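Actinorhodin polyketide putative beta-ketoacyl synthase 2 (PDB 1TQY) is the chain length factor that forms a heterodimer with the ketosynthase subunit in synthesis of the polyketide antibiotic actinorhodin. Local coordinates at residues P74-S79 with G115-F119; Y145-T149 with S162-V166; D105-A111 with T187-G193. Residue numbers count along the deposited sequence, not the author numbering.

The three contacts form a row in the N-terminal half of the chain. The centre of interaction 2 is about 14 Å from that of interaction 1 and about 11 Å from that of interaction 3; interactions 1 and 3 are about 22 Å apart. Along the chain, 74-79 comes first, then 105-111 and 115-119. Both segments of interaction 2 follow before 187-193. Interaction 3 joins strands 106-111 and 189-196. Interaction 2 packs the turn into helix 147-156 on strand 163-166, the other neighbour of 106-111. Interaction 1 ties helices 78-93 and 117-129 beyond this layer. T149 and T110 link interactions 2 and 3. Interactions 1 and 2 reach the ketosynthase chain; strand 163-166 carries the sheet across.

Interaction 1 of 3, residues P74-S79 with G115-F119; sequences PQTDPS and GGFDF
This is a helix-start to helix-start contact, in which one aspartate serves the N-termini of helices 78-93 and 117-129. It lies in a partly buried layer outside the central sheet. The segments bury 284 Å² between them. D77 and G116, the two N-cap residues, come nearest, with CA atoms 5.1 Å apart. D77 has chi1 t and directs its carboxylate to both helices. OD2 of D77 accepts from S79 N at 2.9 Å, which caps its own helix, and from S79 OG at 2.8 Å; S79 is in rotamer p. OD1 of D77 accepts from F119 N at 2.9 Å, in the first turn of the other helix. A water bridges D77 OD2 at 2.8 Å and D118 N at 2.7 Å. G115 has positive phi, 71°, and G116 centres an inverse gamma turn, closed by a weak bond from F117 N to G115 O of 2.8 Å. D77 CG lies 3.3 Å from G116 CA; a beta carbon on G116 would clash with D77 CB. P78 CD packs on D118 CB at 4.0 Å. The carboxylate of D118 has its own partner, a salt bridge to R122. F119, with chi1 t, brings ring atom CE2 to 3.7 Å from P74 O, which meets the ring edge. F117 and D118 also pack on the chain of beta-ketoacyl synthase 1. D77 gives helix 78-93 an Asx-turn N-cap, and its other carboxylate oxygen serves helix 117-129, whose own N-cap residue, G116, has no side chain to do so.

Interaction 2 of 3, residues Y145-T149 with S162-V166; sequences YAVNT and SSALV
Segment 145-149 turns into helix 147-156, while segment 162-166 is extended and includes strand 163-166. T149 N bonds to A146 O at 2.9 Å. The backbones come nearest at A146 and A164, whose CA atoms are 5.2 Å apart. A164 and V166 point toward the turn, while S163 and L165 point away. A164 CB rests 3.7 Å from A146 CA and 4.1 Å from A146 CB; the small side chains permit this close approach. Y145, in rotamer m, puts CB 3.8 Å from CG2 of V166, which is in rotamer t. T149 is in rotamer m. Its OG1 donates to S163 O at 2.8 Å, and its CG2 packs 3.9 Å from S162 CB. The same hydroxyl also bonds T110 OG1. The contact buries 249 Å², and every touching residue is buried. In this thiolase fold, the turn before helix 147-156 and its first turn pack on strand 163-166. That strand pairs in parallel with strand 106-111, and S162 OG bonds V108 N there. Helix 171-185 lies on the S163 and L165 side. L165 and V166 pair antiparallel with a strand of the beta-ketoacyl synthase 1 chain, so the sheet continues across the heterodimer.

Interaction 3 of 3, residues D105-A111 with T187-G193; sequences DMGVVTA and TPLVVSG
V109 lays CG2 against CG1 of V190 at 3.9 Å; both are in rotamer t. They point to the same face of the sheet, which helix 171-185 covers: H178 meets V109, and A179 and I183 meet V190. Strands 106-111 and 189-193 run parallel, with axes 4.5 Å apart at closest and an angle of 16°. The bridged pairs are M106-L189, G107-V190, V108-V191, V109-S192 and T110-G193, with CA separations of 4.5 to 5.0 Å. The closest is G107-V190, where one partner has no side chain. The hydrogen bonds pass back and forth as in any parallel ladder. L189 N donates to D105 O at 3.2 Å, G107 N to L189 O at 2.9 Å, V191 N to G107 O at 2.9 Å and V109 N to V191 O at 2.9 Å. This is the core of the five-stranded sheet of the thiolase fold, where 106-111 sits between 163-166 and 189-196. The longest backbone bonds are the first, to D105 O, and that from G193 N to V109 O at 3.3 Å; A111 N then ends the ladder on G193 O at 3.0 Å. S192, in rotamer t, donates from OG to the same V109 O at 2.8 Å. G193 has phi 155° and psi -155°, angles that call for glycine. At the start, P188 CD packs 3.5 Å from D105 O, and T187 CG2 lies 3.4 Å from that oxygen. On the face of M106, V108, L189 and V191, M106 CG is 4.4 Å from L189 CD2, and V108 CG2 is 4.2 Å from V191 CB. Helix 147-156 packs on V108 through T149 and I152.

Interaction 1 of 3, residues P74-S79 with G115-F119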
loop_
_atom_site.group_PDB
_atom_site.type_symbol
_atom_site.label_atom_id
_atom_site.label_comp_id
_atom_site.label_asym_id
_atom_site.label_seq_id
_atom_site.Cartn_x
_atom_site.Cartn_y
_atom_site.Cartn_z
ATOM N N PRO B 74 -8.438 -12.923 -18.562
ATOM C CA PRO B 74 -8.265 -11.707 -19.370
ATOM C C PRO B 74 -7.871 -10.462 -18.579
ATOM O O PRO B 74 -7.200 -9.571 -19.095
ATOM C CB PRO B 74 -9.642 -11.499 -20.009
ATOM C CG PRO B 74 -10.331 -12.817 -19.873
ATOM C CD PRO B 74 -9.839 -13.372 -18.580
ATOM N N GLN B 75 -8.306 -10.397 -17.324
ATOM C CA GLN B 75 -8.066 -9.226 -16.484
ATOM C C GLN B 75 -7.010 -9.370 -15.395
ATOM O O GLN B 75 -6.815 -8.453 -14.597
ATOM C CB GLN B 75 -9.385 -8.795 -15.826
ATOM C CG GLN B 75 -9.993 -9.856 -14.900
ATOM C CD GLN B 75 -11.234 -9.377 -14.170
ATOM O OE1 GLN B 75 -12.317 -9.297 -14.745
ATOM N NE2 GLN B 75 -11.080 -9.056 -12.894
ATOM N N THR B 76 -6.313 -10.497 -15.365
ATOM C CA THR B 76 -5.311 -10.702 -14.337
ATOM C C THR B 76 -3.881 -10.851 -14.837
ATOM O O THR B 76 -3.610 -11.479 -15.868
ATOM C CB THR B 76 -5.667 -11.921 -13.481
ATOM O OG1 THR B 76 -5.898 -13.046 -14.336
ATOM C CG2 THR B 76 -6.916 -11.637 -12.663
ATOM N N ASP B 77 -2.977 -10.246 -14.076
ATOM C CA ASP B 77 -1.546 -10.267 -14.342
ATOM C C ASP B 77 -1.022 -11.586 -13.787
ATOM O O ASP B 77 -1.689 -12.224 -12.967
ATOM C CB ASP B 77 -0.883 -9.104 -13.587
ATOM C CG ASP B 77 0.632 -9.055 -13.778
ATOM O OD1 ASP B 77 1.067 -8.563 -14.840
ATOM O OD2 ASP B 77 1.370 -9.524 -12.876
ATOM N N PRO B 78 0.172 -12.018 -14.220
ATOM C CA PRO B 78 0.682 -13.281 -13.680
ATOM C C PRO B 78 0.730 -13.269 -12.155
ATOM O O PRO B 78 0.369 -14.259 -11.504
ATOM C CB PRO B 78 2.073 -13.381 -14.286
ATOM C CG PRO B 78 1.872 -12.792 -15.631
ATOM C CD PRO B 78 0.983 -11.575 -15.365
ATOM N N SER B 79 1.178 -12.157 -11.584
ATOM C CA SER B 79 1.261 -12.049 -10.123
ATOM C C SER B 79 -0.099 -12.276 -9.450
ATOM O O SER B 79 -0.191 -12.984 -8.450
ATOM C CB SER B 79 1.794 -10.671 -9.707
ATOM O OG SER B 79 0.897 -9.651 -10.099
ATOM N N GLY B 115 3.268 -4.684 -8.534
ATOM C CA GLY B 115 1.929 -4.617 -9.088
ATOM C C GLY B 115 1.902 -5.483 -10.338
ATOM O O GLY B 115 2.818 -6.280 -10.560
ATOM N N GLY B 116 0.870 -5.324 -11.161
ATOM C CA GLY B 116 0.775 -6.112 -12.376
ATOM C C GLY B 116 1.632 -5.514 -13.465
ATOM O O GLY B 116 1.111 -5.011 -14.450
ATOM N N PHE B 117 2.953 -5.584 -13.303
ATOM C CA PHE B 117 3.856 -4.986 -14.271
ATOM C C PHE B 117 3.863 -5.605 -15.681
ATOM O O PHE B 117 3.918 -4.862 -16.653
ATOM C CB PHE B 117 5.278 -4.934 -13.709
ATOM C CG PHE B 117 6.068 -3.752 -14.203
ATOM C CD1 PHE B 117 5.740 -2.466 -13.793
ATOM C CD2 PHE B 117 7.084 -3.916 -15.136
ATOM C CE1 PHE B 117 6.406 -1.358 -14.305
ATOM C CE2 PHE B 117 7.755 -2.808 -15.655
ATOM C CZ PHE B 117 7.412 -1.528 -15.239
ATOM N N ASP B 118 3.821 -6.934 -15.802
ATOM C CA ASP B 118 3.799 -7.549 -17.122
ATOM C C ASP B 118 2.589 -6.984 -17.863
ATOM O O ASP B 118 2.680 -6.565 -19.015
ATOM C CB ASP B 118 3.663 -9.072 -17.033
ATOM C CG ASP B 118 3.527 -9.723 -18.412
ATOM O OD1 ASP B 118 4.549 -9.935 -19.092
ATOM O OD2 ASP B 118 2.392 -10.014 -18.811
ATOM N N PHE B 119 1.452 -6.963 -17.180
ATOM C CA PHE B 119 0.231 -6.453 -17.773
ATOM C C PHE B 119 0.365 -4.991 -18.180
ATOM O O PHE B 119 0.042 -4.625 -19.308
ATOM C CB PHE B 119 -0.952 -6.614 -16.804
ATOM C CG PHE B 119 -2.302 -6.450 -17.459
ATOM C CD1 PHE B 119 -2.759 -5.194 -17.852
ATOM C CD2 PHE B 119 -3.095 -7.565 -17.724
ATOM C CE1 PHE B 119 -3.981 -5.046 -18.502
ATOM C CE2 PHE B 119 -4.320 -7.426 -18.375
ATOM C CZ PHE B 119 -4.763 -6.161 -18.764
HETATM O O HOH W 1 3.961 -8.766 -13.774
#

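Interaction 2 of 3, residues Y145-T149 with S162-V166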
loop_
_atom_site.group_PDB
_atom_site.type_symbol
_atom_site.label_atom_id
_atom_site.label_comp_id
_atom_site.label_asym_id
_atom_site.label_seq_id
_atom_site.Cartn_x
_atom_site.Cartn_y
_atom_site.Cartn_z
ATOM N N TYR B 145 -1.412 -1.299 -7.262
ATOM C CA TYR B 145 -0.930 -2.085 -6.132
ATOM C C TYR B 145 -1.976 -2.802 -5.297
ATOM O O TYR B 145 -1.701 -3.855 -4.741
ATOM C CB TYR B 145 -0.028 -1.195 -5.276
ATOM C CG TYR B 145 1.063 -0.594 -6.141
ATOM C CD1 TYR B 145 2.143 -1.367 -6.580
ATOM C CD2 TYR B 145 0.925 0.693 -6.666
ATOM C CE1 TYR B 145 3.043 -0.879 -7.534
ATOM C CE2 TYR B 145 1.817 1.188 -7.622
ATOM C CZ TYR B 145 2.870 0.388 -8.055
ATOM O OH TYR B 145 3.700 0.848 -9.050
ATOM N N ALA B 146 -3.183 -2.252 -5.230
ATOM C CA ALA B 146 -4.248 -2.882 -4.460
ATOM C C ALA B 146 -4.868 -4.100 -5.150
ATOM O O ALA B 146 -5.593 -4.856 -4.511
ATOM C CB ALA B 146 -5.342 -1.866 -4.172
ATOM N N VAL B 147 -4.566 -4.305 -6.429
ATOM C CA VAL B 147 -5.185 -5.390 -7.191
ATOM C C VAL B 147 -5.396 -6.731 -6.494
ATOM O O VAL B 147 -6.519 -7.237 -6.471
ATOM C CB VAL B 147 -4.461 -5.632 -8.572
ATOM C CG1 VAL B 147 -3.018 -6.123 -8.369
ATOM C CG2 VAL B 147 -5.259 -6.638 -9.393
ATOM N N ASN B 148 -4.357 -7.299 -5.894
ATOM C CA ASN B 148 -4.527 -8.593 -5.248
ATOM C C ASN B 148 -5.438 -8.616 -4.026
ATOM O O ASN B 148 -6.024 -9.651 -3.698
ATOM C CB ASN B 148 -3.169 -9.194 -4.927
ATOM C CG ASN B 148 -2.309 -9.291 -6.153
ATOM O OD1 ASN B 148 -2.816 -9.578 -7.245
ATOM N ND2 ASN B 148 -1.014 -9.044 -6.004
ATOM N N THR B 149 -5.574 -7.487 -3.347
ATOM C CA THR B 149 -6.467 -7.465 -2.196
ATOM C C THR B 149 -7.906 -7.455 -2.722
ATOM O O THR B 149 -8.741 -8.256 -2.296
ATOM C CB THR B 149 -6.211 -6.235 -1.299
ATOM O OG1 THR B 149 -4.974 -6.413 -0.595
ATOM C CG2 THR B 149 -7.326 -6.067 -0.288
ATOM N N SER B 162 -9.889 -4.232 4.953
ATOM C CA SER B 162 -8.836 -4.767 4.108
ATOM C C SER B 162 -7.871 -3.669 3.674
ATOM O O SER B 162 -8.201 -2.482 3.735
ATOM C CB SER B 162 -9.444 -5.408 2.863
ATOM O OG SER B 162 -10.216 -6.555 3.192
ATOM N N SER B 163 -6.678 -4.060 3.222
ATOM C CA SER B 163 -5.683 -3.084 2.770
ATOM C C SER B 163 -4.607 -3.688 1.881
ATOM O O SER B 163 -4.539 -4.901 1.684
ATOM C CB SER B 163 -5.021 -2.406 3.979
ATOM O OG SER B 163 -4.427 -1.167 3.605
ATOM N N ALA B 164 -3.788 -2.806 1.324
ATOM C CA ALA B 164 -2.665 -3.181 0.468
ATOM C C ALA B 164 -1.559 -2.209 0.851
ATOM O O ALA B 164 -1.785 -1.001 0.943
ATOM C CB ALA B 164 -3.021 -3.028 -1.009
ATOM N N LEU B 165 -0.371 -2.753 1.067
ATOM C CA LEU B 165 0.779 -1.977 1.489
ATOM C C LEU B 165 1.911 -2.164 0.499
ATOM O O LEU B 165 1.959 -3.168 -0.203
ATOM C CB LEU B 165 1.243 -2.471 2.866
ATOM C CG LEU B 165 0.215 -2.501 3.994
ATOM C CD1 LEU B 165 0.854 -3.020 5.280
ATOM C CD2 LEU B 165 -0.334 -1.107 4.209
ATOM N N VAL B 166 2.801 -1.180 0.426
ATOM C CA VAL B 166 3.968 -1.264 -0.440
ATOM C C VAL B 166 5.186 -0.815 0.373
ATOM O O VAL B 166 5.217 0.302 0.888
ATOM C CB VAL B 166 3.850 -0.353 -1.701
ATOM C CG1 VAL B 166 5.107 -0.518 -2.559
ATOM C CG2 VAL B 166 2.612 -0.721 -2.527
#

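Interaction 3 of 3, residues D105-A111 with T187-G193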
loop_
_atom_site.group_PDB
_atom_site.type_symbol
_atom_site.label_atom_id
_atom_site.label_comp_id
_atom_site.label_asym_id
_atom_site.label_seq_id
_atom_site.Cartn_x
_atom_site.Cartn_y
_atom_site.Cartn_z
ATOM N N ASP B 105 -16.813 -10.384 8.704
ATOM C CA ASP B 105 -15.813 -10.958 9.591
ATOM C C ASP B 105 -14.577 -11.492 8.856
ATOM O O ASP B 105 -13.734 -12.162 9.453
ATOM C CB ASP B 105 -16.410 -12.084 10.448
ATOM C CG ASP B 105 -17.320 -11.567 11.559
ATOM O OD1 ASP B 105 -17.133 -10.413 12.013
ATOM O OD2 ASP B 105 -18.208 -12.329 11.991
ATOM N N MET B 106 -14.471 -11.197 7.565
ATOM C CA MET B 106 -13.333 -11.647 6.775
ATOM C C MET B 106 -12.635 -10.481 6.095
ATOM O O MET B 106 -13.231 -9.764 5.287
ATOM C CB MET B 106 -13.783 -12.667 5.737
ATOM C CG MET B 106 -14.365 -13.921 6.358
ATOM S SD MET B 106 -14.879 -15.098 5.100
ATOM C CE MET B 106 -16.446 -14.361 4.550
ATOM N N GLY B 107 -11.360 -10.298 6.428
ATOM C CA GLY B 107 -10.592 -9.213 5.841
ATOM C C GLY B 107 -9.468 -9.698 4.944
ATOM O O GLY B 107 -9.147 -10.885 4.922
ATOM N N VAL B 108 -8.871 -8.777 4.198
ATOM C CA VAL B 108 -7.777 -9.128 3.305
ATOM C C VAL B 108 -6.688 -8.060 3.332
ATOM O O VAL B 108 -6.930 -6.896 3.002
ATOM C CB VAL B 108 -8.276 -9.322 1.844
ATOM C CG1 VAL B 108 -7.100 -9.642 0.923
ATOM C CG2 VAL B 108 -9.284 -10.472 1.783
ATOM N N VAL B 109 -5.487 -8.459 3.748
ATOM C CA VAL B 109 -4.350 -7.546 3.820
ATOM C C VAL B 109 -3.155 -8.131 3.074
ATOM O O VAL B 109 -2.591 -9.141 3.488
ATOM C CB VAL B 109 -3.925 -7.289 5.274
ATOM C CG1 VAL B 109 -2.832 -6.222 5.295
ATOM C CG2 VAL B 109 -5.122 -6.849 6.095
ATOM N N THR B 110 -2.778 -7.489 1.971
ATOM C CA THR B 110 -1.650 -7.952 1.172
ATOM C C THR B 110 -0.612 -6.884 0.965
ATOM O O THR B 110 -0.877 -5.703 1.170
ATOM C CB THR B 110 -2.076 -8.361 -0.253
ATOM O OG1 THR B 110 -2.632 -7.215 -0.918
ATOM C CG2 THR B 110 -3.082 -9.506 -0.218
ATOM N N ALA B 111 0.581 -7.303 0.562
ATOM C CA ALA B 111 1.630 -6.345 0.241
ATOM C C ALA B 111 1.864 -6.548 -1.261
ATOM O O ALA B 111 1.677 -7.650 -1.774
ATOM C CB ALA B 111 2.900 -6.650 1.028
ATOM N N THR B 187 -11.839 -8.307 13.805
ATOM C CA THR B 187 -12.154 -9.108 12.618
ATOM C C THR B 187 -11.546 -10.493 12.848
ATOM O O THR B 187 -10.337 -10.638 12.859
ATOM C CB THR B 187 -11.553 -8.518 11.335
ATOM O OG1 THR B 187 -12.003 -7.168 11.160
ATOM C CG2 THR B 187 -11.983 -9.353 10.131
ATOM N N PRO B 188 -12.383 -11.532 13.013
ATOM C CA PRO B 188 -11.961 -12.919 13.258
ATOM C C PRO B 188 -11.007 -13.580 12.286
ATOM O O PRO B 188 -10.114 -14.319 12.698
ATOM C CB PRO B 188 -13.279 -13.688 13.314
ATOM C CG PRO B 188 -14.257 -12.670 13.743
ATOM C CD PRO B 188 -13.850 -11.462 12.927
ATOM N N LEU B 189 -11.210 -13.352 10.997
ATOM C CA LEU B 189 -10.355 -13.978 10.010
ATOM C C LEU B 189 -9.815 -12.940 9.050
ATOM O O LEU B 189 -10.523 -12.011 8.653
ATOM C CB LEU B 189 -11.135 -15.067 9.258
ATOM C CG LEU B 189 -10.404 -15.940 8.235
ATOM C CD1 LEU B 189 -11.174 -17.215 7.991
ATOM C CD2 LEU B 189 -10.217 -15.168 6.928
ATOM N N VAL B 190 -8.550 -13.109 8.686
ATOM C CA VAL B 190 -7.893 -12.201 7.768
ATOM C C VAL B 190 -6.951 -12.983 6.863
ATOM O O VAL B 190 -6.119 -13.771 7.329
ATOM C CB VAL B 190 -7.096 -11.113 8.527
ATOM C CG1 VAL B 190 -6.262 -10.304 7.539
ATOM C CG2 VAL B 190 -8.057 -10.188 9.275
ATOM N N VAL B 191 -7.106 -12.783 5.559
ATOM C CA VAL B 191 -6.258 -13.444 4.575
ATOM C C VAL B 191 -5.123 -12.465 4.319
ATOM O O VAL B 191 -5.352 -11.294 4.012
ATOM C CB VAL B 191 -7.036 -13.724 3.273
ATOM C CG1 VAL B 191 -6.085 -14.223 2.195
ATOM C CG2 VAL B 191 -8.108 -14.757 3.541
ATOM N N SER B 192 -3.895 -12.941 4.435
ATOM C CA SER B 192 -2.766 -12.034 4.309
ATOM C C SER B 192 -1.580 -12.665 3.622
ATOM O O SER B 192 -1.378 -13.878 3.672
ATOM C CB SER B 192 -2.351 -11.571 5.717
ATOM O OG SER B 192 -1.438 -10.490 5.668
ATOM N N GLY B 193 -0.781 -11.825 2.987
ATOM C CA GLY B 193 0.385 -12.329 2.307
ATOM C C GLY B 193 0.780 -11.395 1.197
ATOM O O GLY B 193 0.473 -10.202 1.207
#